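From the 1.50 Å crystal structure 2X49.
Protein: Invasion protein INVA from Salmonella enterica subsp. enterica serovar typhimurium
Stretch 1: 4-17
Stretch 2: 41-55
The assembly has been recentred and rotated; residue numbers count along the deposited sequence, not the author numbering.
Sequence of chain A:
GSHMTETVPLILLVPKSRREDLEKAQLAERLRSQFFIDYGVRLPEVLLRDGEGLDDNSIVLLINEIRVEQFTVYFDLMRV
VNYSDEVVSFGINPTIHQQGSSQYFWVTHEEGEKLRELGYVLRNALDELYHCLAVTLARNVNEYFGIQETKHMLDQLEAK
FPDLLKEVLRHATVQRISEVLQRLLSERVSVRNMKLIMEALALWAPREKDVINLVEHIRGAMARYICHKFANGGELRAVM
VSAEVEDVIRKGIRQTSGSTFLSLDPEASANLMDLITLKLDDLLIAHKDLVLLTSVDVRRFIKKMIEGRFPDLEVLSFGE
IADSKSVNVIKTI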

# COMPACT_ATOMS: atom_id res chain seq x y z
N MET A 4 0.61 -10.97 19.29
CA MET A 4 1.09 -10.08 18.21
C MET A 4 0.20 -8.87 18.05
O MET A 4 0.63 -7.79 17.65
CB MET A 4 1.12 -10.80 16.86
CG MET A 4 2.27 -11.74 16.65
SD MET A 4 3.89 -10.95 16.56
CE MET A 4 3.50 -9.30 16.00
N THR A 5 -1.06 -9.11 18.34
CA THR A 5 -2.10 -8.07 18.24
C THR A 5 -2.43 -7.55 19.63
O THR A 5 -2.53 -6.35 19.86
CB THR A 5 -3.41 -8.55 17.53
OG1 THR A 5 -3.81 -9.83 18.01
CG2 THR A 5 -3.22 -8.62 16.00
N GLU A 6 -2.53 -8.50 20.54
CA GLU A 6 -3.21 -8.31 21.84
C GLU A 6 -2.43 -7.45 22.82
O GLU A 6 -2.99 -6.92 23.76
CB GLU A 6 -3.61 -9.65 22.48
CG GLU A 6 -4.85 -10.26 21.83
CD GLU A 6 -5.32 -11.59 22.41
OE1 GLU A 6 -4.78 -12.07 23.44
OE2 GLU A 6 -6.25 -12.19 21.83
N THR A 7 -1.14 -7.31 22.59
CA THR A 7 -0.28 -6.66 23.58
C THR A 7 0.23 -5.32 23.13
O THR A 7 0.95 -4.63 23.85
CB THR A 7 0.92 -7.56 24.02
OG1 THR A 7 1.77 -7.82 22.90
CG2 THR A 7 0.43 -8.89 24.58
N VAL A 8 -0.16 -4.96 21.92
CA VAL A 8 0.43 -3.81 21.23
C VAL A 8 -0.60 -2.91 20.54
O VAL A 8 -0.63 -2.82 19.32
CB VAL A 8 1.44 -4.24 20.13
CG1 VAL A 8 0.76 -5.14 19.06
CG2 VAL A 8 2.06 -2.99 19.49
N PRO A 9 -1.39 -2.17 21.31
CA PRO A 9 -2.39 -1.30 20.64
C PRO A 9 -1.85 -0.18 19.81
O PRO A 9 -0.79 0.37 20.04
CB PRO A 9 -3.19 -0.72 21.80
CG PRO A 9 -2.23 -0.83 22.99
CD PRO A 9 -1.43 -2.05 22.77
N LEU A 10 -2.61 0.13 18.80
CA LEU A 10 -2.35 1.29 17.95
C LEU A 10 -2.94 2.49 18.64
O LEU A 10 -3.96 2.37 19.31
CB LEU A 10 -3.03 1.11 16.59
CG LEU A 10 -2.54 -0.05 15.74
CD1 LEU A 10 -3.53 -0.27 14.61
CD2 LEU A 10 -1.16 0.19 15.25
N ILE A 11 -2.32 3.65 18.50
CA ILE A 11 -2.84 4.88 19.11
C ILE A 11 -2.96 5.92 18.02
O ILE A 11 -2.07 6.08 17.21
CB ILE A 11 -1.95 5.43 20.24
CG1 ILE A 11 -1.84 4.43 21.37
CG2 ILE A 11 -2.51 6.81 20.77
CD1 ILE A 11 -0.76 4.75 22.41
N LEU A 12 -4.13 6.55 17.95
CA LEU A 12 -4.33 7.73 17.08
C LEU A 12 -4.46 8.95 17.96
O LEU A 12 -5.32 9.03 18.80
CB LEU A 12 -5.59 7.59 16.25
CG LEU A 12 -5.70 6.39 15.35
CD1 LEU A 12 -7.05 6.27 14.62
CD2 LEU A 12 -4.61 6.43 14.34
N LEU A 13 -3.55 9.88 17.80
CA LEU A 13 -3.66 11.19 18.49
C LEU A 13 -4.54 12.04 17.56
O LEU A 13 -4.29 12.18 16.39
CB LEU A 13 -2.31 11.87 18.69
CG LEU A 13 -1.20 11.11 19.44
CD1 LEU A 13 0.02 11.96 19.58
CD2 LEU A 13 -1.74 10.57 20.77
N VAL A 14 -5.60 12.58 18.15
CA VAL A 14 -6.62 13.37 17.44
C VAL A 14 -6.83 14.71 18.14
O VAL A 14 -6.50 14.89 19.29
CB VAL A 14 -7.96 12.58 17.36
CG1 VAL A 14 -7.70 11.17 16.73
CG2 VAL A 14 -8.61 12.45 18.73
N PRO A 15 -7.39 15.67 17.40
CA PRO A 15 -7.71 16.92 18.08
C PRO A 15 -8.87 16.76 19.04
O PRO A 15 -9.84 16.13 18.75
CB PRO A 15 -8.13 17.85 16.91
CG PRO A 15 -7.67 17.20 15.65
CD PRO A 15 -7.71 15.72 15.96
N LYS A 16 -8.69 17.37 20.19
CA LYS A 16 -9.73 17.43 21.22
C LYS A 16 -11.06 17.87 20.63
O LYS A 16 -12.12 17.31 20.93
CB LYS A 16 -9.29 18.31 22.41
CG LYS A 16 -10.26 18.33 23.56
CD LYS A 16 -9.77 19.18 24.74
CE LYS A 16 -8.48 18.66 25.44
NZ LYS A 16 -8.52 17.20 25.81
N SER A 17 -10.95 18.82 19.71
CA SER A 17 -12.12 19.40 19.02
C SER A 17 -12.86 18.47 18.10
O SER A 17 -13.97 18.78 17.69
CB SER A 17 -11.76 20.64 18.19
OG SER A 17 -10.88 20.31 17.11
N VAL A 41 -6.44 -9.60 7.33
CA VAL A 41 -5.81 -9.75 8.67
C VAL A 41 -6.35 -8.72 9.65
O VAL A 41 -6.91 -7.68 9.30
CB VAL A 41 -4.28 -9.74 8.61
CG1 VAL A 41 -3.75 -10.88 7.65
CG2 VAL A 41 -3.80 -8.39 8.16
N ARG A 42 -6.16 -9.04 10.90
CA ARG A 42 -6.74 -8.26 11.99
C ARG A 42 -5.73 -7.28 12.54
O ARG A 42 -4.55 -7.61 12.72
CB ARG A 42 -7.16 -9.16 13.12
CG ARG A 42 -8.04 -10.31 12.76
CD ARG A 42 -9.45 -9.86 12.81
NE ARG A 42 -10.40 -10.97 12.74
CZ ARG A 42 -11.71 -10.77 12.65
NH1 ARG A 42 -12.15 -9.54 12.68
NH2 ARG A 42 -12.56 -11.77 12.54
N LEU A 43 -6.19 -6.06 12.74
CA LEU A 43 -5.36 -5.09 13.49
C LEU A 43 -5.47 -5.24 14.98
O LEU A 43 -6.42 -5.81 15.48
CB LEU A 43 -5.76 -3.64 13.11
CG LEU A 43 -5.63 -3.19 11.65
CD1 LEU A 43 -6.32 -1.82 11.39
CD2 LEU A 43 -4.19 -3.08 11.31
N PRO A 44 -4.48 -4.70 15.72
CA PRO A 44 -4.64 -4.57 17.16
C PRO A 44 -5.75 -3.60 17.48
O PRO A 44 -6.29 -2.93 16.61
CB PRO A 44 -3.33 -3.91 17.60
CG PRO A 44 -2.37 -4.18 16.48
CD PRO A 44 -3.20 -4.13 15.27
N GLU A 45 -6.05 -3.55 18.75
CA GLU A 45 -6.97 -2.51 19.28
C GLU A 45 -6.44 -1.14 18.95
O GLU A 45 -5.24 -0.91 18.77
CB GLU A 45 -7.08 -2.64 20.79
CG GLU A 45 -7.69 -3.93 21.30
CD GLU A 45 -9.16 -3.81 21.56
OE1 GLU A 45 -9.75 -2.74 21.32
OE2 GLU A 45 -9.71 -4.78 22.10
N VAL A 46 -7.38 -0.25 18.71
CA VAL A 46 -7.10 1.13 18.34
C VAL A 46 -7.64 2.05 19.42
O VAL A 46 -8.81 2.02 19.75
CB VAL A 46 -7.75 1.46 17.02
CG1 VAL A 46 -7.57 2.95 16.70
CG2 VAL A 46 -7.19 0.58 15.85
N LEU A 47 -6.73 2.76 20.03
CA LEU A 47 -7.03 3.73 21.11
C LEU A 47 -6.95 5.15 20.54
O LEU A 47 -6.06 5.50 19.77
CB LEU A 47 -6.09 3.61 22.33
CG LEU A 47 -5.82 2.18 22.82
CD1 LEU A 47 -4.78 2.13 23.93
CD2 LEU A 47 -7.10 1.54 23.31
N LEU A 48 -7.92 5.96 20.90
CA LEU A 48 -7.87 7.42 20.61
C LEU A 48 -7.38 8.17 21.84
O LEU A 48 -7.78 7.90 22.99
CB LEU A 48 -9.23 8.02 20.20
CG LEU A 48 -9.98 7.38 19.03
CD1 LEU A 48 -11.22 8.22 18.64
CD2 LEU A 48 -9.16 7.07 17.83
N ARG A 49 -6.51 9.14 21.57
CA ARG A 49 -5.95 10.01 22.61
C ARG A 49 -5.94 11.44 22.10
O ARG A 49 -5.70 11.67 20.93
CB ARG A 49 -4.54 9.55 22.98
CG ARG A 49 -3.81 10.38 23.98
CD ARG A 49 -2.55 9.64 24.52
NE ARG A 49 -2.81 8.24 24.88
CZ ARG A 49 -1.88 7.36 25.24
NH1 ARG A 49 -0.60 7.72 25.28
NH2 ARG A 49 -2.20 6.11 25.55
N ASP A 50 -6.29 12.41 22.93
CA ASP A 50 -6.23 13.79 22.44
C ASP A 50 -4.76 14.22 22.36
O ASP A 50 -4.00 14.04 23.27
CB ASP A 50 -7.01 14.71 23.38
CG ASP A 50 -8.51 14.44 23.35
OD1 ASP A 50 -8.99 13.62 22.51
OD2 ASP A 50 -9.21 15.02 24.21
N GLY A 51 -4.39 14.76 21.22
CA GLY A 51 -3.01 15.23 21.00
C GLY A 51 -2.81 16.69 21.30
O GLY A 51 -3.40 17.57 20.71
N GLU A 52 -1.89 16.92 22.22
CA GLU A 52 -1.49 18.26 22.58
C GLU A 52 -1.03 19.04 21.35
O GLU A 52 -0.24 18.59 20.55
CB GLU A 52 -0.38 18.24 23.66
CG GLU A 52 -0.87 17.83 25.06
CD GLU A 52 -0.77 16.33 25.35
OE1 GLU A 52 -0.62 15.51 24.40
OE2 GLU A 52 -0.84 15.95 26.54
N GLY A 53 -1.59 20.22 21.22
CA GLY A 53 -1.19 21.15 20.17
C GLY A 53 -1.65 20.91 18.75
O GLY A 53 -1.32 21.68 17.84
N LEU A 54 -2.38 19.83 18.55
CA LEU A 54 -2.91 19.53 17.21
C LEU A 54 -3.91 20.54 16.77
O LEU A 54 -4.80 20.90 17.53
CB LEU A 54 -3.56 18.15 17.14
CG LEU A 54 -2.67 16.91 17.31
CD1 LEU A 54 -3.53 15.65 17.18
CD2 LEU A 54 -1.56 16.92 16.28
N ASP A 55 -3.78 20.97 15.50
CA ASP A 55 -4.84 21.78 14.85
C ASP A 55 -6.02 20.90 14.55
O ASP A 55 -6.04 19.71 14.87
CB ASP A 55 -4.40 22.56 13.60
CG ASP A 55 -4.15 21.71 12.35
OD1 ASP A 55 -4.66 20.56 12.21
OD2 ASP A 55 -3.47 22.27 11.46
O HOH W 1 -4.53 -4.99 20.89
O HOH W 2 -5.93 18.15 21.21

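The two stretches lie side by side as neighbouring parallel strands, 10-14 and 46-50. Their N-to-C directions differ by 29°, and the axes approach to 4.6 Å. The register is regular: Leu-10 pairs with Val-46, Ile-11 with Leu-47, Leu-12 with Leu-48, Leu-13 with Arg-49, and Val-14 with Asp-50.

Six backbone hydrogen bonds hold this ladder. Leu-10 N donates to Glu-45 O at 2.8 Å, and Leu-47 N donates to Leu-10 O at 2.9 Å. Leu-12 N then reaches Leu-47 O at 2.9 Å, and Arg-49 N reaches Leu-12 O at 3.0 Å. Val-14 N bonds to Arg-49 O at 2.9 Å. The last rung runs from Gly-51 N to Val-14 O, also 2.9 Å. The pattern is typical of parallel strands: each bonded residue of one strand spans two residues of the other that lie two apart. CA-H...O contacts supplement the ladder, the shortest from Leu-13 CA to Arg-49 O at 3.2 Å.

Water extends the backbone link beyond the direct bonds. Water 1 donates to Thr-5 O at 2.6 Å and accepts from Glu-45 N at 3.0 Å. Water 2 accepts from Lys-16 N at 3.0 Å and donates to Gly-51 O at 2.6 Å.

Before the strands, Pro-44 points toward stretch 1. Pro-44 CB packs 3.4 Å from Thr-5 O and 3.4 Å from Val-8 O. Its ring also meets Leu-10, with Pro-44 CD 3.9 Å from Leu-10 CD1.

Side chains alternate between the two faces of the sheet. Leu-10, Leu-12, Val-46 and Leu-48 share one face and form an apolar cluster. Leu-10 CD1 lies 4.0 Å from Val-46 CG2. Leu-12 CD1 touches both neighbours, 4.0 Å from Val-46 CG1 and 3.9 Å from Leu-48 CD2. Leu-10, Leu-12 and Val-46 are buried, and Leu-48 is partly exposed.

Ile-11, Leu-13, Leu-47 and Arg-49 occupy the other face. Here Ile-11 and Leu-13 are buried, while Leu-47 and Arg-49 are exposed. Leu-47 CD1 packs 3.9 Å from Pro-9 CB. The aliphatic part of Arg-49 covers Leu-13, with Arg-49 CB 3.7 Å from Leu-13 CD2. Its guanidinium carries Ile-11 CD1 over one face, 3.7 Å from Arg-49 NH2. The contact over that face is with a methyl group. No hydrogen bond or salt bridge joins the side chain of Arg-49 to stretch 1.

At the far end the chemistry becomes ionic. Lys-16 NZ and Asp-50 OD2 form a salt bridge at 2.8 Å, which joins Lys-16 to Asp-50, the residue paired with Val-14. A type II turn from Gly-51 to Leu-54 follows, closed by Leu-54 N donating to Gly-51 O at 3.3 Å. It brings Leu-54 back toward stretch 1, where Leu-54 CD1 packs 4.2 Å from Leu-13 CB and 4.4 Å from Pro-15 CD. Gly-51 leaves room for this fold: an ideal CB there would clash with Leu-54 CD1 at 2.6 Å.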